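Local coordinates for protein ethyl acetate hydrolase (Pseudomonas veronii, PDB 5EFZ) that hydrolyses ethyl acetate, and in vitro other acetate esters, as a step in the bacterial degradation of small methyl ketones such as 2-butanone, at residues A[28-36]-A[126-134]; A[41-51]-A[94-105]. All blocks are in the same frame, centred on the assembly; numbering follows the deposited sequence.

Contact 1: A[28-36]-A[126-134]; sequences INIGPLPLE and DDVSAQHTL
Ala130 sits midway along the buried flank of helix 124-139, and its small methyl leaves a shallow dip into which two larger residues of segment 28-36 are lowered. Ile30 sends CD1 down to 3.7 Å from Ala130 CB, while Leu33 brings its CD2 branch to 4.0 Å from the same Ala130 CB. The first of these depends on an uncommon torsion: CG1 of Ile30 stands between the backbone N and the carbonyl carbon (chi1 58°), and this swings the ethyl arm toward the helix and leaves CG2 to rest near Leu134 CB. Thr133 closes the rim of the dip, its methyl lying against Ile30 CB and carbonyl oxygen.

One turn onward the bumps are reversed. Leu134 projects CD1 into the angle formed by the CG2 and CD1 branches of Ile28, the closer approach being 3.6 Å between Ile28 CD1 and Leu134 CD1, with the two side chains crossing at about a right angle.

At the other end the fit becomes polar. Asp126 OD1 accepts the backbone N of Glu36 at 2.8 Å through its syn lone pair, with an N-H...O angle of 156°. Leu35 lays CD2 against the carboxylate, 3.5 Å from Asp126 CG, and crosses it nearly perpendicularly. Since Asp126 OD2 takes the backbone N of Arg123, both carboxylate oxygens are gripped and the group's rotation is fixed. The carboxylate of Glu36 turns instead to a salt bridge with Arg280. A water donating to Pro34 O reaches Ser129 OG only weakly.

The whole is the helix-on-sheet packing of an alpha/beta hydrolase, here at the sheet's antiparallel N-terminal border, where strand 26-29 and the chain beyond it run over helix 124-139.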
ATOM      1  N   ILE A  28     -34.252  -8.671 -12.591  1.00 26.72           N
ATOM      2  CA  ILE A  28     -35.275  -7.767 -13.099  1.00 28.39           C
ATOM      3  C   ILE A  28     -34.791  -7.035 -14.339  1.00 28.68           C
ATOM      4  O   ILE A  28     -33.765  -6.354 -14.303  1.00 28.92           O
ATOM      5  CB  ILE A  28     -35.692  -6.752 -12.027  1.00 30.59           C
ATOM      6  CG1 ILE A  28     -36.323  -7.503 -10.848  1.00 33.55           C
ATOM      7  CG2 ILE A  28     -36.683  -5.759 -12.633  1.00 28.92           C
ATOM      8  CD1 ILE A  28     -36.441  -6.698  -9.593  1.00 35.56           C
ATOM      9  N   ASN A  29     -35.541  -7.171 -15.425  1.00 31.09           N
ATOM     10  CA  ASN A  29     -35.215  -6.465 -16.656  1.00 31.62           C
ATOM     11  C   ASN A  29     -35.722  -5.050 -16.578  1.00 28.35           C
ATOM     12  O   ASN A  29     -36.912  -4.824 -16.595  1.00 30.27           O
ATOM     13  CB  ASN A  29     -35.815  -7.174 -17.874  1.00 34.92           C
ATOM     14  CG  ASN A  29     -35.296  -6.618 -19.204  1.00 36.49           C
ATOM     15  OD1 ASN A  29     -34.684  -5.543 -19.266  1.00 37.64           O
ATOM     16  ND2 ASN A  29     -35.535  -7.357 -20.271  1.00 41.13           N
ATOM     17  N   ILE A  30     -34.834  -4.076 -16.506  1.00 28.69           N
ATOM     18  CA  ILE A  30     -35.316  -2.708 -16.478  1.00 32.51           C
ATOM     19  C   ILE A  30     -35.377  -2.060 -17.874  1.00 34.97           C
ATOM     20  O   ILE A  30     -35.682  -0.879 -18.000  1.00 35.93           O
ATOM     21  CB  ILE A  30     -34.459  -1.846 -15.570  1.00 31.61           C
ATOM     22  CG1 ILE A  30     -33.001  -1.873 -16.015  1.00 32.36           C
ATOM     23  CG2 ILE A  30     -34.583  -2.286 -14.091  1.00 27.77           C
ATOM     24  CD1 ILE A  30     -32.318  -0.580 -15.744  1.00 30.00           C
ATOM     25  N   GLY A  31     -35.085  -2.830 -18.918  1.00 33.66           N
ATOM     26  CA  GLY A  31     -35.190  -2.329 -20.284  1.00 32.93           C
ATOM     27  C   GLY A  31     -33.875  -1.755 -20.764  1.00 31.51           C
ATOM     28  O   GLY A  31     -32.824  -2.000 -20.156  1.00 30.97           O
ATOM     29  N   PRO A  32     -33.901  -1.005 -21.876  1.00 32.98           N
ATOM     30  CA  PRO A  32     -32.647  -0.477 -22.445  1.00 32.76           C
ATOM     31  C   PRO A  32     -31.948   0.506 -21.515  1.00 33.33           C
ATOM     32  O   PRO A  32     -32.610   1.271 -20.806  1.00 32.50           O
ATOM     33  CB  PRO A  32     -33.106   0.205 -23.737  1.00 33.63           C
ATOM     34  CG  PRO A  32     -34.576   0.450 -23.537  1.00 38.07           C
ATOM     35  CD  PRO A  32     -35.074  -0.668 -22.699  1.00 35.79           C
ATOM     36  N   LEU A  33     -30.616   0.466 -21.488  1.00 30.17           N
ATOM     37  CA  LEU A  33     -29.863   1.411 -20.666  1.00 29.54           C
ATOM     38  C   LEU A  33     -28.829   2.104 -21.536  1.00 29.92           C
ATOM     39  O   LEU A  33     -27.827   1.490 -21.899  1.00 27.02           O
ATOM     40  CB  LEU A  33     -29.185   0.699 -19.486  1.00 28.97           C
ATOM     41  CG  LEU A  33     -28.388   1.581 -18.523  1.00 26.15           C
ATOM     42  CD1 LEU A  33     -29.326   2.598 -17.876  1.00 27.97           C
ATOM     43  CD2 LEU A  33     -27.691   0.753 -17.437  1.00 25.01           C
ATOM     44  N   PRO A  34     -29.085   3.368 -21.910  1.00 31.22           N
ATOM     45  CA  PRO A  34     -28.051   4.121 -22.622  1.00 32.07           C
ATOM     46  C   PRO A  34     -26.943   4.486 -21.641  1.00 28.97           C
ATOM     47  O   PRO A  34     -27.212   5.089 -20.604  1.00 33.31           O
ATOM     48  CB  PRO A  34     -28.803   5.351 -23.160  1.00 34.69           C
ATOM     49  CG  PRO A  34     -29.948   5.511 -22.230  1.00 37.57           C
ATOM     50  CD  PRO A  34     -30.317   4.149 -21.719  1.00 34.87           C
ATOM     51  N   LEU A  35     -25.718   4.074 -21.933  1.00 24.66           N
ATOM     52  CA  LEU A  35     -24.634   4.242 -20.982  1.00 24.96           C
ATOM     53  C   LEU A  35     -23.972   5.572 -21.174  1.00 27.20           C
ATOM     54  O   LEU A  35     -23.967   6.094 -22.279  1.00 24.91           O
ATOM     55  CB  LEU A  35     -23.616   3.130 -21.131  1.00 23.03           C
ATOM     56  CG  LEU A  35     -24.133   1.746 -20.809  1.00 23.06           C
ATOM     57  CD1 LEU A  35     -23.079   0.716 -21.191  1.00 21.65           C
ATOM     58  CD2 LEU A  35     -24.495   1.632 -19.309  1.00 21.96           C
ATOM     59  N   GLU A  36     -23.422   6.134 -20.095  0.56 26.79           N
ATOM     60  CA  GLU A  36     -22.770   7.436 -20.176  0.56 27.74           C
ATOM     61  C   GLU A  36     -21.680   7.457 -21.256  0.56 27.13           C
ATOM     62  O   GLU A  36     -21.593   8.412 -22.032  0.56 27.01           O
ATOM     63  CB  GLU A  36     -22.172   7.841 -18.820  0.56 27.35           C
ATOM     64  CG  GLU A  36     -21.585   9.262 -18.828  0.56 31.19           C
ATOM     65  CD  GLU A  36     -21.211   9.776 -17.439  0.56 31.67           C
ATOM     66  OE1 GLU A  36     -21.658   9.178 -16.447  0.56 28.99           O
ATOM     67  OE2 GLU A  36     -20.455  10.767 -17.343  0.56 33.05           O
ATOM     68  N   ASP A 126     -24.131   5.074 -14.321  1.00 18.45           N
ATOM     69  CA  ASP A 126     -25.000   4.121 -15.012  1.00 20.96           C
ATOM     70  C   ASP A 126     -25.700   3.205 -14.008  1.00 21.42           C
ATOM     71  O   ASP A 126     -26.885   2.968 -14.138  1.00 21.28           O
ATOM     72  CB  ASP A 126     -24.195   3.285 -16.034  1.00 20.82           C
ATOM     73  CG  ASP A 126     -23.556   4.149 -17.126  1.00 23.46           C
ATOM     74  OD1 ASP A 126     -24.247   5.041 -17.676  1.00 22.91           O
ATOM     75  OD2 ASP A 126     -22.353   3.928 -17.445  1.00 23.73           O
ATOM     76  N   ASP A 127     -24.975   2.679 -13.014  1.00 19.19           N
ATOM     77  CA  ASP A 127     -25.617   1.921 -11.934  1.00 20.16           C
ATOM     78  C   ASP A 127     -26.731   2.699 -11.232  1.00 18.03           C
ATOM     79  O   ASP A 127     -27.833   2.179 -10.982  1.00 17.83           O
ATOM     80  CB  ASP A 127     -24.587   1.504 -10.887  1.00 20.32           C
ATOM     81  CG  ASP A 127     -23.745   0.310 -11.346  1.00 25.69           C
ATOM     82  OD1 ASP A 127     -24.309  -0.794 -11.481  1.00 25.10           O
ATOM     83  OD2 ASP A 127     -22.522   0.466 -11.547  1.00 30.56           O
ATOM     84  N   VAL A 128     -26.450   3.950 -10.904  1.00 16.21           N
ATOM     85  CA  VAL A 128     -27.432   4.740 -10.136  1.00 16.64           C
ATOM     86  C   VAL A 128     -28.662   5.030 -10.979  1.00 20.48           C
ATOM     87  O   VAL A 128     -29.800   4.959 -10.494  1.00 21.45           O
ATOM     88  CB  VAL A 128     -26.766   6.016  -9.595  1.00 15.55           C
ATOM     89  CG1 VAL A 128     -27.802   6.987  -8.932  1.00 16.99           C
ATOM     90  CG2 VAL A 128     -25.703   5.582  -8.543  1.00 15.23           C
ATOM     91  N   SER A 129     -28.452   5.321 -12.258  1.00 24.06           N
ATOM     92  CA  SER A 129     -29.597   5.533 -13.150  1.00 24.23           C
ATOM     93  C   SER A 129     -30.444   4.259 -13.283  1.00 23.72           C
ATOM     94  O   SER A 129     -31.683   4.315 -13.207  1.00 23.44           O
ATOM     95  CB  SER A 129     -29.124   6.021 -14.525  1.00 26.70           C
ATOM     96  OG  SER A 129     -30.233   6.146 -15.409  1.00 33.06           O
ATOM     97  N   ALA A 130     -29.777   3.115 -13.462  1.00 21.82           N
ATOM     98  CA  ALA A 130     -30.475   1.835 -13.517  1.00 20.58           C
ATOM     99  C   ALA A 130     -31.232   1.529 -12.219  1.00 19.16           C
ATOM    100  O   ALA A 130     -32.387   1.082 -12.259  1.00 21.49           O
ATOM    101  CB  ALA A 130     -29.480   0.689 -13.831  1.00 18.38           C
ATOM    102  N   GLN A 131     -30.584   1.753 -11.086  1.00 18.78           N
ATOM    103  CA  GLN A 131     -31.241   1.571  -9.775  1.00 20.14           C
ATOM    104  C   GLN A 131     -32.458   2.473  -9.596  1.00 22.15           C
ATOM    105  O   GLN A 131     -33.497   2.072  -9.034  1.00 20.41           O
ATOM    106  CB  GLN A 131     -30.239   1.818  -8.645  1.00 19.36           C
ATOM    107  CG  GLN A 131     -29.171   0.698  -8.536  1.00 16.01           C
ATOM    108  CD  GLN A 131     -27.917   1.151  -7.815  1.00 20.32           C
ATOM    109  OE1 GLN A 131     -27.907   2.190  -7.164  1.00 19.00           O
ATOM    110  NE2 GLN A 131     -26.826   0.383  -7.972  1.00 17.39           N
ATOM    111  N   HIS A 132     -32.318   3.717 -10.020  1.00 21.77           N
ATOM    112  CA  HIS A 132     -33.438   4.642  -9.924  1.00 20.00           C
ATOM    113  C   HIS A 132     -34.618   4.151 -10.771  1.00 22.40           C
ATOM    114  O   HIS A 132     -35.787   4.255 -10.356  1.00 22.73           O
ATOM    115  CB  HIS A 132     -32.999   6.036 -10.345  1.00 21.59           C
ATOM    116  CG  HIS A 132     -34.106   7.047 -10.309  1.00 27.16           C
ATOM    117  ND1 HIS A 132     -34.823   7.400 -11.427  1.00 27.91           N
ATOM    118  CD2 HIS A 132     -34.604   7.796  -9.294  1.00 27.48           C
ATOM    119  CE1 HIS A 132     -35.732   8.306 -11.106  1.00 28.99           C
ATOM    120  NE2 HIS A 132     -35.622   8.563  -9.815  1.00 26.85           N
ATOM    121  N   THR A 133     -34.333   3.611 -11.951  1.00 20.52           N
ATOM    122  CA  THR A 133     -35.412   3.098 -12.810  1.00 22.09           C
ATOM    123  C   THR A 133     -36.063   1.888 -12.152  1.00 20.76           C
ATOM    124  O   THR A 133     -37.281   1.738 -12.163  1.00 23.69           O
ATOM    125  CB  THR A 133     -34.887   2.708 -14.220  1.00 24.39           C
ATOM    126  OG1 THR A 133     -34.513   3.908 -14.900  1.00 26.13           O
ATOM    127  CG2 THR A 133     -35.981   1.981 -15.030  1.00 25.50           C
ATOM    128  N   LEU A 134     -35.227   1.037 -11.563  1.00 22.70           N
ATOM    129  CA  LEU A 134     -35.707  -0.135 -10.848  1.00 20.22           C
ATOM    130  C   LEU A 134     -36.666   0.271  -9.730  1.00 20.79           C
ATOM    131  O   LEU A 134     -37.774  -0.261  -9.606  1.00 22.89           O
ATOM    132  CB  LEU A 134     -34.515  -0.902 -10.260  1.00 20.98           C
ATOM    133  CG  LEU A 134     -34.894  -2.057  -9.327  1.00 23.33           C
ATOM    134  CD1 LEU A 134     -35.448  -3.235 -10.106  1.00 24.01           C
ATOM    135  CD2 LEU A 134     -33.667  -2.452  -8.489  1.00 24.52           C
TER
HETATM  136  O   HOH W   1     -29.332   6.120 -18.629  1.00 53.63           O

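Contact 2: A[41-51]-A[94-105]; sequences MPECLLAVAVH and IVVNQIGNGLSS. With EDO (1,2-ethanediol), chain G.
Asn97 reaches across to Ala47 with CB, CG and ND2. Its CB lies 3.4 Å from Ala47 O; CG follows, close to that oxygen and to the Ala47 methyl; at the tip, ND2 donates to Ala47 O at 2.8 Å. With CG beside the backbone N (chi1 -71°), the amide folds back over the carbonyl that its own main-chain N also binds. The two donors use different approaches: Asn97 N comes nearly along the C=O axis, whereas ND2 stands 65° above the carbonyl plane. Asn97 OD1 meanwhile accepts from Asn101 ND2 and the backbone N of Ser72, fixing the amide's rotation.

Beyond the end of strand 92-96, two serines continue the pairing. Ser104 OG receives Ala47 N at 2.9 Å and donates to Asn97 O, while Ser105 exchanges two bonds with Leu45: its OG takes Leu45 N, and its N gives to Leu45 O. The Ala47 methyl is pressed against Leu103 CB, 3.6 Å away, and Leu46 CD2 meets Ile99 CG1 and Cys44 SG meets Ile99 CD1.

Along the strands themselves, Ala49 and Val95 form the antiparallel hydrogen-bonded pair, flanked by the non-hydrogen-bonded pairs Val48-Val96 and Val50-Ile94. This antiparallel strand pairing, extended by a loop with a type II turn, belongs to the N-terminal half of the alpha/beta hydrolase sheet.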
ATOM      1  N   MET A  41     -27.020  -0.536 -23.743  1.00 31.76           N
ATOM      2  CA  MET A  41     -27.369  -1.922 -23.421  1.00 29.78           C
ATOM      3  C   MET A  41     -28.825  -2.158 -23.837  1.00 34.16           C
ATOM      4  O   MET A  41     -29.718  -1.489 -23.331  1.00 35.77           O
ATOM      5  CB  MET A  41     -27.198  -2.211 -21.936  1.00 25.02           C
ATOM      6  CG  MET A  41     -25.864  -1.766 -21.366  1.00 27.17           C
ATOM      7  SD  MET A  41     -25.817  -2.188 -19.600  1.00 36.27           S
ATOM      8  CE  MET A  41     -25.997  -3.965 -19.659  1.00 29.70           C
ATOM      9  N   PRO A  42     -29.068  -3.096 -24.763  1.00 36.11           N
ATOM     10  CA  PRO A  42     -30.442  -3.344 -25.220  1.00 38.86           C
ATOM     11  C   PRO A  42     -31.370  -3.812 -24.092  1.00 38.60           C
ATOM     12  O   PRO A  42     -32.558  -3.512 -24.117  1.00 39.33           O
ATOM     13  CB  PRO A  42     -30.278  -4.458 -26.251  1.00 41.30           C
ATOM     14  CG  PRO A  42     -28.844  -4.413 -26.647  1.00 40.18           C
ATOM     15  CD  PRO A  42     -28.092  -3.954 -25.449  1.00 35.57           C
ATOM     16  N   GLU A  43     -30.841  -4.580 -23.146  1.00 35.12           N
ATOM     17  CA  GLU A  43     -31.617  -4.940 -21.964  1.00 39.28           C
ATOM     18  C   GLU A  43     -30.678  -5.036 -20.782  1.00 35.32           C
ATOM     19  O   GLU A  43     -29.662  -5.724 -20.820  1.00 36.79           O
ATOM     20  CB  GLU A  43     -32.385  -6.252 -22.148  1.00 46.34           C
ATOM     21  CG  GLU A  43     -31.521  -7.459 -22.462  1.00 53.76           C
ATOM     22  CD  GLU A  43     -32.171  -8.772 -22.054  1.00 60.83           C
ATOM     23  OE1 GLU A  43     -33.362  -8.753 -21.667  1.00 64.97           O
ATOM     24  OE2 GLU A  43     -31.487  -9.822 -22.113  1.00 61.61           O
ATOM     25  N   CYS A  44     -31.002  -4.309 -19.733  1.00 31.36           N
ATOM     26  CA  CYS A  44     -30.179  -4.317 -18.546  1.00 28.00           C
ATOM     27  C   CYS A  44     -30.914  -5.127 -17.489  1.00 27.67           C
ATOM     28  O   CYS A  44     -32.028  -4.765 -17.101  1.00 28.37           O
ATOM     29  CB  CYS A  44     -29.898  -2.891 -18.071  1.00 28.56           C
ATOM     30  SG  CYS A  44     -28.902  -2.816 -16.570  1.00 31.47           S
ATOM     31  N   LEU A  45     -30.318  -6.249 -17.085  1.00 26.60           N
ATOM     32  CA  LEU A  45     -30.869  -7.078 -16.020  1.00 25.85           C
ATOM     33  C   LEU A  45     -30.155  -6.757 -14.716  1.00 25.46           C
ATOM     34  O   LEU A  45     -28.924  -6.801 -14.634  1.00 23.91           O
ATOM     35  CB  LEU A  45     -30.706  -8.560 -16.338  1.00 27.36           C
ATOM     36  CG  LEU A  45     -31.231  -9.089 -17.660  1.00 31.13           C
ATOM     37  CD1 LEU A  45     -31.090 -10.588 -17.685  1.00 33.48           C
ATOM     38  CD2 LEU A  45     -32.661  -8.696 -17.872  1.00 32.60           C
ATOM     39  N   LEU A  46     -30.925  -6.417 -13.692  1.00 23.66           N
ATOM     40  CA  LEU A  46     -30.359  -6.177 -12.386  1.00 22.04           C
ATOM     41  C   LEU A  46     -30.740  -7.329 -11.474  1.00 21.90           C
ATOM     42  O   LEU A  46     -31.927  -7.685 -11.383  1.00 22.37           O
ATOM     43  CB  LEU A  46     -30.874  -4.850 -11.797  1.00 21.98           C
ATOM     44  CG  LEU A  46     -30.489  -3.577 -12.540  1.00 22.02           C
ATOM     45  CD1 LEU A  46     -31.139  -2.368 -11.805  1.00 23.79           C
ATOM     46  CD2 LEU A  46     -28.936  -3.427 -12.627  1.00 18.83           C
ATOM     47  N   ALA A  47     -29.733  -7.905 -10.821  1.00 21.86           N
ATOM     48  CA  ALA A  47     -29.934  -8.916  -9.784  1.00 23.51           C
ATOM     49  C   ALA A  47     -30.208  -8.223  -8.452  1.00 22.24           C
ATOM     50  O   ALA A  47     -29.368  -7.448  -7.960  1.00 20.32           O
ATOM     51  CB  ALA A  47     -28.716  -9.834  -9.666  1.00 19.80           C
ATOM     52  N   VAL A  48     -31.379  -8.501  -7.890  1.00 20.84           N
ATOM     53  CA  VAL A  48     -31.887  -7.765  -6.734  1.00 21.71           C
ATOM     54  C   VAL A  48     -32.300  -8.732  -5.627  1.00 24.56           C
ATOM     55  O   VAL A  48     -33.021  -9.704  -5.865  1.00 25.23           O
ATOM     56  CB  VAL A  48     -33.129  -6.889  -7.104  1.00 28.06           C
ATOM     57  CG1 VAL A  48     -33.587  -6.055  -5.891  1.00 21.78           C
ATOM     58  CG2 VAL A  48     -32.852  -5.993  -8.310  1.00 28.22           C
ATOM     59  N   ALA A  49     -31.894  -8.442  -4.401  1.00 23.63           N
ATOM     60  CA  ALA A  49     -32.330  -9.247  -3.260  1.00 21.86           C
ATOM     61  C   ALA A  49     -33.092  -8.305  -2.352  1.00 22.23           C
ATOM     62  O   ALA A  49     -32.628  -7.210  -2.096  1.00 22.82           O
ATOM     63  CB  ALA A  49     -31.117  -9.890  -2.527  1.00 21.27           C
ATOM     64  N   VAL A  50     -34.288  -8.702  -1.935  1.00 23.60           N
ATOM     65  CA  VAL A  50     -35.105  -7.857  -1.077  1.00 24.24           C
ATOM     66  C   VAL A  50     -35.262  -8.509   0.272  1.00 32.11           C
ATOM     67  O   VAL A  50     -35.630  -9.676   0.343  1.00 29.76           O
ATOM     68  CB  VAL A  50     -36.494  -7.621  -1.702  1.00 25.50           C
ATOM     69  CG1 VAL A  50     -37.367  -6.718  -0.799  1.00 29.49           C
ATOM     70  CG2 VAL A  50     -36.312  -7.064  -3.139  1.00 26.71           C
ATOM     71  N   HIS A  51     -35.011  -7.756   1.344  1.00 24.86           N
ATOM     72  CA  HIS A  51     -35.201  -8.277   2.686  1.00 25.79           C
ATOM     73  C   HIS A  51     -36.115  -7.367   3.451  1.00 29.35           C
ATOM     74  O   HIS A  51     -35.748  -6.229   3.698  1.00 28.74           O
ATOM     75  CB  HIS A  51     -33.863  -8.395   3.409  1.00 26.27           C
ATOM     76  CG  HIS A  51     -32.862  -9.220   2.670  1.00 29.25           C
ATOM     77  ND1 HIS A  51     -32.911 -10.595   2.649  1.00 31.94           N
ATOM     78  CD2 HIS A  51     -31.813  -8.861   1.891  1.00 29.40           C
ATOM     79  CE1 HIS A  51     -31.921 -11.052   1.897  1.00 33.45           C
ATOM     80  NE2 HIS A  51     -31.236 -10.021   1.437  1.00 30.67           N
ATOM     81  N   ILE A  94     -33.181  -3.283   0.076  1.00 19.30           N
ATOM     82  CA  ILE A  94     -33.142  -3.694  -1.321  1.00 20.57           C
ATOM     83  C   ILE A  94     -31.695  -3.652  -1.738  1.00 20.56           C
ATOM     84  O   ILE A  94     -31.131  -2.567  -1.814  1.00 18.65           O
ATOM     85  CB  ILE A  94     -34.002  -2.766  -2.195  1.00 21.02           C
ATOM     86  CG1 ILE A  94     -35.452  -2.770  -1.663  1.00 19.70           C
ATOM     87  CG2 ILE A  94     -33.908  -3.166  -3.687  1.00 22.86           C
ATOM     88  CD1 ILE A  94     -36.391  -1.796  -2.364  1.00 21.61           C
ATOM     89  N   VAL A  95     -31.118  -4.824  -2.014  1.00 17.78           N
ATOM     90  CA  VAL A  95     -29.695  -4.916  -2.303  1.00 16.87           C
ATOM     91  C   VAL A  95     -29.529  -5.153  -3.810  1.00 20.79           C
ATOM     92  O   VAL A  95     -30.017  -6.157  -4.339  1.00 19.20           O
ATOM     93  CB  VAL A  95     -29.035  -6.049  -1.524  1.00 15.43           C
ATOM     94  CG1 VAL A  95     -27.491  -5.979  -1.725  1.00 15.73           C
ATOM     95  CG2 VAL A  95     -29.442  -5.954  -0.030  1.00 18.26           C
ATOM     96  N   VAL A  96     -28.882  -4.215  -4.492  1.00 19.58           N
ATOM     97  CA  VAL A  96     -28.837  -4.257  -5.949  1.00 19.83           C
ATOM     98  C   VAL A  96     -27.412  -4.495  -6.406  1.00 18.75           C
ATOM     99  O   VAL A  96     -26.504  -3.718  -6.091  1.00 18.73           O
ATOM    100  CB  VAL A  96     -29.394  -2.970  -6.564  1.00 18.81           C
ATOM    101  CG1 VAL A  96     -29.379  -3.049  -8.130  1.00 18.97           C
ATOM    102  CG2 VAL A  96     -30.826  -2.672  -6.003  1.00 16.66           C
ATOM    103  N   ASN A  97     -27.232  -5.570  -7.157  1.00 16.03           N
ATOM    104  CA  ASN A  97     -25.909  -5.940  -7.674  1.00 16.46           C
ATOM    105  C   ASN A  97     -25.425  -5.021  -8.795  1.00 17.28           C
ATOM    106  O   ASN A  97     -26.173  -4.713  -9.739  1.00 17.72           O
ATOM    107  CB  ASN A  97     -25.946  -7.389  -8.165  1.00 18.74           C
ATOM    108  CG  ASN A  97     -26.047  -8.383  -7.012  1.00 19.28           C
ATOM    109  OD1 ASN A  97     -25.023  -8.781  -6.446  1.00 19.06           O
ATOM    110  ND2 ASN A  97     -27.283  -8.815  -6.682  1.00 18.42           N
ATOM    111  N   GLN A  98     -24.180  -4.585  -8.685  1.00 15.14           N
ATOM    112  CA  GLN A  98     -23.545  -3.775  -9.719  1.00 18.51           C
ATOM    113  C   GLN A  98     -23.669  -4.390 -11.085  1.00 17.75           C
ATOM    114  O   GLN A  98     -23.469  -5.603 -11.248  1.00 17.74           O
ATOM    115  CB  GLN A  98     -22.054  -3.615  -9.424  1.00 18.15           C
ATOM    116  CG  GLN A  98     -21.697  -2.473  -8.495  1.00 16.76           C
ATOM    117  CD  GLN A  98     -20.167  -2.295  -8.519  1.00 18.23           C
ATOM    118  OE1 GLN A  98     -19.553  -2.276  -9.591  1.00 18.92           O
ATOM    119  NE2 GLN A  98     -19.558  -2.236  -7.344  1.00 15.80           N
ATOM    120  N   ILE A  99     -23.948  -3.554 -12.077  1.00 18.70           N
ATOM    121  CA  ILE A  99     -23.730  -3.940 -13.467  1.00 17.45           C
ATOM    122  C   ILE A  99     -22.287  -4.366 -13.609  1.00 19.27           C
ATOM    123  O   ILE A  99     -21.371  -3.607 -13.257  1.00 17.33           O
ATOM    124  CB  ILE A  99     -24.036  -2.767 -14.423  1.00 16.70           C
ATOM    125  CG1 ILE A  99     -25.518  -2.354 -14.257  1.00 17.48           C
ATOM    126  CG2 ILE A  99     -23.748  -3.165 -15.892  1.00 18.83           C
ATOM    127  CD1 ILE A  99     -25.860  -1.035 -14.954  1.00 21.83           C
ATOM    128  N   GLY A 100     -22.051  -5.562 -14.144  1.00 18.45           N
ATOM    129  CA  GLY A 100     -20.680  -6.009 -14.316  1.00 17.48           C
ATOM    130  C   GLY A 100     -20.211  -6.984 -13.251  1.00 20.91           C
ATOM    131  O   GLY A 100     -19.108  -7.531 -13.370  1.00 20.30           O
ATOM    132  N   ASN A 101     -21.020  -7.227 -12.219  1.00 19.32           N
ATOM    133  CA  ASN A 101     -20.533  -8.047 -11.106  1.00 18.66           C
ATOM    134  C   ASN A 101     -20.776  -9.546 -11.265  1.00 20.51           C
ATOM    135  O   ASN A 101     -20.489 -10.315 -10.334  1.00 19.45           O
ATOM    136  CB  ASN A 101     -21.156  -7.564  -9.765  1.00 13.38           C
ATOM    137  CG  ASN A 101     -22.475  -8.270  -9.408  1.00 19.37           C
ATOM    138  OD1 ASN A 101     -23.322  -8.566 -10.270  1.00 17.19           O
ATOM    139  ND2 ASN A 101     -22.671  -8.496  -8.111  1.00 18.05           N
ATOM    140  N   GLY A 102     -21.303  -9.952 -12.426  1.00 20.67           N
ATOM    141  CA  GLY A 102     -21.560 -11.363 -12.720  1.00 19.42           C
ATOM    142  C   GLY A 102     -22.971 -11.855 -12.436  1.00 19.96           C
ATOM    143  O   GLY A 102     -23.386 -12.906 -12.956  1.00 19.15           O
ATOM    144  N   LEU A 103     -23.717 -11.120 -11.604  1.00 17.67           N
ATOM    145  CA  LEU A 103     -25.124 -11.458 -11.334  1.00 18.35           C
ATOM    146  C   LEU A 103     -26.051 -10.576 -12.159  1.00 20.83           C
ATOM    147  O   LEU A 103     -26.900 -11.075 -12.908  1.00 21.21           O
ATOM    148  CB  LEU A 103     -25.443 -11.326  -9.838  1.00 19.74           C
ATOM    149  CG  LEU A 103     -24.677 -12.306  -8.923  1.00 21.63           C
ATOM    150  CD1 LEU A 103     -25.201 -12.196  -7.514  1.00 20.35           C
ATOM    151  CD2 LEU A 103     -24.758 -13.745  -9.444  1.00 22.65           C
ATOM    152  N   SER A 104     -25.897  -9.263 -12.032  1.00 19.92           N
ATOM    153  CA  SER A 104     -26.534  -8.344 -12.966  1.00 20.22           C
ATOM    154  C   SER A 104     -25.856  -8.509 -14.348  1.00 20.76           C
ATOM    155  O   SER A 104     -24.850  -9.200 -14.465  1.00 21.29           O
ATOM    156  CB  SER A 104     -26.410  -6.895 -12.473  1.00 19.35           C
ATOM    157  OG  SER A 104     -27.147  -6.712 -11.263  1.00 19.35           O
ATOM    158  N   SER A 105     -26.400  -7.852 -15.374  1.00 20.97           N
ATOM    159  CA  SER A 105     -25.817  -7.902 -16.721  1.00 23.79           C
ATOM    160  C   SER A 105     -24.340  -7.598 -16.669  1.00 23.94           C
ATOM    161  O   SER A 105     -23.948  -6.590 -16.113  1.00 21.47           O
ATOM    162  CB  SER A 105     -26.513  -6.904 -17.646  1.00 21.32           C
ATOM    163  OG  SER A 105     -27.816  -7.350 -17.945  1.00 23.65           O
TER
HETATM  164  C1  EDO G 401     -25.815 -15.437 -13.521  1.00 51.26           C
HETATM  165  O1  EDO G 401     -26.739 -15.712 -12.453  1.00 50.45           O
HETATM  166  C2  EDO G 401     -26.476 -14.538 -14.558  1.00 51.99           C
HETATM  167  O2  EDO G 401     -27.208 -13.499 -13.887  1.00 48.89           O

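In the fold
Contact 2 is nested along the chain inside the loop closed by contact 1: segments 28-36 and 41-51 come first, then 94-105, then 126-134. Their centres lie about 9 Å apart, on the same side of the chain's centre. Strands 26-29 and 45-51 are sheet neighbours, probably joined by a hydrogen bond from Ile28 N to Leu46 O, and the short pair 33-34 with 40-41 probably adds one from Leu33 N to Met41 O. Strand 92-96 precedes helix 124-139 in the chain, and Leu134 of that helix also touches Val48 and Val96. Together they form the antiparallel border of the sheet and the one helix, 124-139, packed against it, away from the inferred catalytic residues Ser151, Asp305 and His334.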